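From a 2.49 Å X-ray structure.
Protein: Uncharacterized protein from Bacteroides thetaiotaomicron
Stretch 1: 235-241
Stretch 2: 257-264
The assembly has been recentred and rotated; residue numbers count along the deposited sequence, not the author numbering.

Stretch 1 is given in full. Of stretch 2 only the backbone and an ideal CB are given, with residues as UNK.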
# COMPACT_ATOMS: atom_id res chain seq x y z
N VAL A 235 -23.94 25.04 -11.60
CA VAL A 235 -24.94 24.42 -12.46
C VAL A 235 -24.57 22.94 -12.75
O VAL A 235 -23.39 22.57 -12.79
CB VAL A 235 -25.10 25.26 -13.76
CG1 VAL A 235 -23.80 25.31 -14.59
CG2 VAL A 235 -26.29 24.81 -14.60
N TYR A 236 -25.61 22.10 -12.98
CA TYR A 236 -25.45 20.72 -13.38
C TYR A 236 -25.21 20.66 -14.86
O TYR A 236 -26.06 21.06 -15.65
CB TYR A 236 -26.66 19.87 -12.97
CG TYR A 236 -26.74 19.65 -11.48
CD1 TYR A 236 -25.77 18.92 -10.80
CD2 TYR A 236 -27.79 20.21 -10.74
CE1 TYR A 236 -25.83 18.76 -9.42
CE2 TYR A 236 -27.86 20.04 -9.36
CZ TYR A 236 -26.89 19.30 -8.71
OH TYR A 236 -26.99 19.12 -7.35
N VAL A 237 -24.01 20.21 -15.24
CA VAL A 237 -23.52 20.09 -16.61
C VAL A 237 -23.47 18.59 -16.99
O VAL A 237 -22.91 17.79 -16.24
CB VAL A 237 -22.13 20.78 -16.70
CG1 VAL A 237 -21.46 20.53 -18.04
CG2 VAL A 237 -22.25 22.27 -16.43
N ASN A 238 -24.04 18.21 -18.13
CA ASN A 238 -24.03 16.81 -18.54
C ASN A 238 -22.60 16.33 -18.82
O ASN A 238 -21.89 16.94 -19.61
CB ASN A 238 -24.95 16.61 -19.77
CG ASN A 238 -25.10 15.17 -20.23
OD1 ASN A 238 -24.15 14.50 -20.67
ND2 ASN A 238 -26.30 14.68 -20.14
N LYS A 239 -22.19 15.22 -18.18
CA LYS A 239 -20.89 14.57 -18.37
C LYS A 239 -21.10 13.06 -18.57
O LYS A 239 -20.24 12.26 -18.19
CB LYS A 239 -19.94 14.86 -17.19
CG LYS A 239 -19.55 16.35 -17.07
CD LYS A 239 -18.65 16.81 -18.22
CE LYS A 239 -18.26 18.24 -18.12
NZ LYS A 239 -17.44 18.65 -19.29
N ASP A 240 -22.24 12.68 -19.19
CA ASP A 240 -22.62 11.27 -19.44
C ASP A 240 -21.66 10.65 -20.45
O ASP A 240 -21.77 10.90 -21.66
CB ASP A 240 -24.09 11.18 -19.92
CG ASP A 240 -24.73 9.80 -19.87
OD1 ASP A 240 -23.99 8.79 -19.70
OD2 ASP A 240 -25.97 9.72 -20.00
N GLY A 241 -20.71 9.88 -19.92
CA GLY A 241 -19.65 9.25 -20.69
C GLY A 241 -18.67 10.26 -21.27
O GLY A 241 -18.12 10.04 -22.34
N UNK A 257 -18.39 18.56 -1.04
CA UNK A 257 -19.02 19.12 -2.23
C UNK A 257 -20.16 18.26 -2.75
O UNK A 257 -20.13 17.05 -2.65
CB UNK A 257 -17.98 19.31 -3.33
N UNK A 258 -21.14 18.90 -3.37
CA UNK A 258 -22.13 18.24 -4.20
C UNK A 258 -21.31 17.95 -5.44
O UNK A 258 -20.79 18.89 -6.05
CB UNK A 258 -23.38 19.08 -4.47
N UNK A 259 -21.08 16.68 -5.74
CA UNK A 259 -20.25 16.30 -6.87
C UNK A 259 -21.03 16.36 -8.19
O UNK A 259 -20.49 16.74 -9.22
CB UNK A 259 -19.69 14.89 -6.65
N UNK A 260 -22.29 15.98 -8.14
CA UNK A 260 -23.18 15.96 -9.28
C UNK A 260 -24.48 15.27 -8.93
O UNK A 260 -24.83 15.16 -7.75
CB UNK A 260 -22.51 15.27 -10.47
N UNK A 261 -25.20 14.83 -9.95
CA UNK A 261 -26.44 14.08 -9.83
C UNK A 261 -26.44 12.90 -10.77
O UNK A 261 -25.77 12.94 -11.80
CB UNK A 261 -27.65 14.98 -10.11
N UNK A 262 -27.26 11.89 -10.46
CA UNK A 262 -27.52 10.75 -11.32
C UNK A 262 -28.62 11.11 -12.37
O UNK A 262 -29.67 11.67 -12.03
CB UNK A 262 -27.94 9.55 -10.48
N UNK A 263 -28.35 10.77 -13.64
CA UNK A 263 -29.28 10.97 -14.75
C UNK A 263 -30.06 9.69 -15.01
O UNK A 263 -31.14 9.74 -15.59
CB UNK A 263 -28.54 11.41 -16.01
N UNK A 264 -29.50 8.55 -14.61
CA UNK A 264 -30.08 7.23 -14.81
C UNK A 264 -30.19 6.43 -13.50
O UNK A 264 -29.93 6.96 -12.41
CB UNK A 264 -29.24 6.45 -15.83

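Stretch 1 runs as a strand from V235 to N238 and then turns, and a hydrogen bond from D240 N to N238 OD1 (3.0 Å) links the end of the strand to the residues that follow. The strand 257-262 passes it at 57°, with no hydrogen bond between the two, so what joins them is side-chain packing, most of it around the ring of Y236.

Position 257 has nothing of stretch 1 within 5.5 Å of its ideal CB, and its extended backbone admits almost any residue. It is K257, which makes no contact with stretch 1.

At 258 the CA-to-CB bond points toward stretch 1, and the ideal CB lies 4.6 Å from Y236 OH. A small or medium aliphatic side chain would suit the space beside the ring, while a polar one might address the hydroxyl. The residue is V258, in the t rotamer. Its CG1 sits at the ring edge, near the plane, 3.3 Å from Y236 OH and 4.2 Å from Y236 CE1.

The CB at 259 points away, so stretch 1 sets no preference; F259 occupies it without touching stretch 1.

Position 260 has the CA nearest that of Y236, at 6.7 Å. Its ideal CB would point sideways, 4.9 Å from Y236 CD1, which leaves room for a small side chain, but phi/psi of 172/-160 is most readily adopted by glycine. G260 is found, and the tyrosine ring approaches its backbone, with Y236 CE1 3.8 Å from G260 C.

At 261 the CB again points toward stretch 1, 4.3 Å from Y236 CE1, and the ring offers a face to cover. A long aliphatic chain, an aromatic ring or a flat cation could all exploit it. R261 lays its guanidinium flat on the ring, centres 4.1 Å apart and planes at 17°, with NE 3.4 Å from Y236 CD2. Its CG, 3.9 Å from the ring centroid, adds a CH-pi contact. NE and NH2 also hydrogen-bond elsewhere in the structure.

Position 262 is unconstrained by stretch 1; K262 does not reach it.

Past the strand, 263 points toward stretch 1, the ideal CB of 263 lying 5.0 Å from D240 OD2. The carboxylate would favour a basic or hydrogen-bonding side chain, although an aliphatic one could pack there. L263 takes the latter course: CD1 lies 3.5 Å from N238 ND2 and 4.1 Å from D240 OD2.

At 264 the CB points toward stretch 1, but nothing of it lies within 5.5 Å, so it sets no preference; A264 makes no contact with it.

Stretch 2, residues 257-264: KVFGRKLA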
# COMPACT_ATOMS: atom_id res chain seq x y z
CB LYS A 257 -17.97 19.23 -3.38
CG LYS A 257 -16.91 20.32 -3.25
CD LYS A 257 -17.33 21.61 -3.96
CE LYS A 257 -16.20 22.61 -4.00
NZ LYS A 257 -16.67 24.01 -3.90
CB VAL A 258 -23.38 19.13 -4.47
CG1 VAL A 258 -24.25 18.53 -5.57
CG2 VAL A 258 -24.19 19.35 -3.21
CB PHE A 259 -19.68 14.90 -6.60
CG PHE A 259 -18.58 14.45 -7.52
CD1 PHE A 259 -17.33 15.07 -7.50
CD2 PHE A 259 -18.76 13.36 -8.36
CE1 PHE A 259 -16.30 14.63 -8.33
CE2 PHE A 259 -17.71 12.90 -9.18
CZ PHE A 259 -16.50 13.55 -9.17
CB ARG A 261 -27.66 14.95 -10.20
CG ARG A 261 -28.13 15.93 -9.16
CD ARG A 261 -29.49 16.53 -9.51
NE ARG A 261 -29.49 17.25 -10.80
CZ ARG A 261 -30.46 18.06 -11.20
NH1 ARG A 261 -31.50 18.31 -10.41
NH2 ARG A 261 -30.39 18.65 -12.39
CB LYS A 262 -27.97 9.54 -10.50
CG LYS A 262 -26.88 8.92 -9.63
CD LYS A 262 -27.46 7.81 -8.77
CE LYS A 262 -28.02 6.67 -9.58
NZ LYS A 262 -28.58 5.60 -8.73
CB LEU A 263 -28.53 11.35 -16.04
CG LEU A 263 -27.72 12.64 -16.07
CD1 LEU A 263 -26.88 12.69 -17.31
CD2 LEU A 263 -28.63 13.86 -16.03
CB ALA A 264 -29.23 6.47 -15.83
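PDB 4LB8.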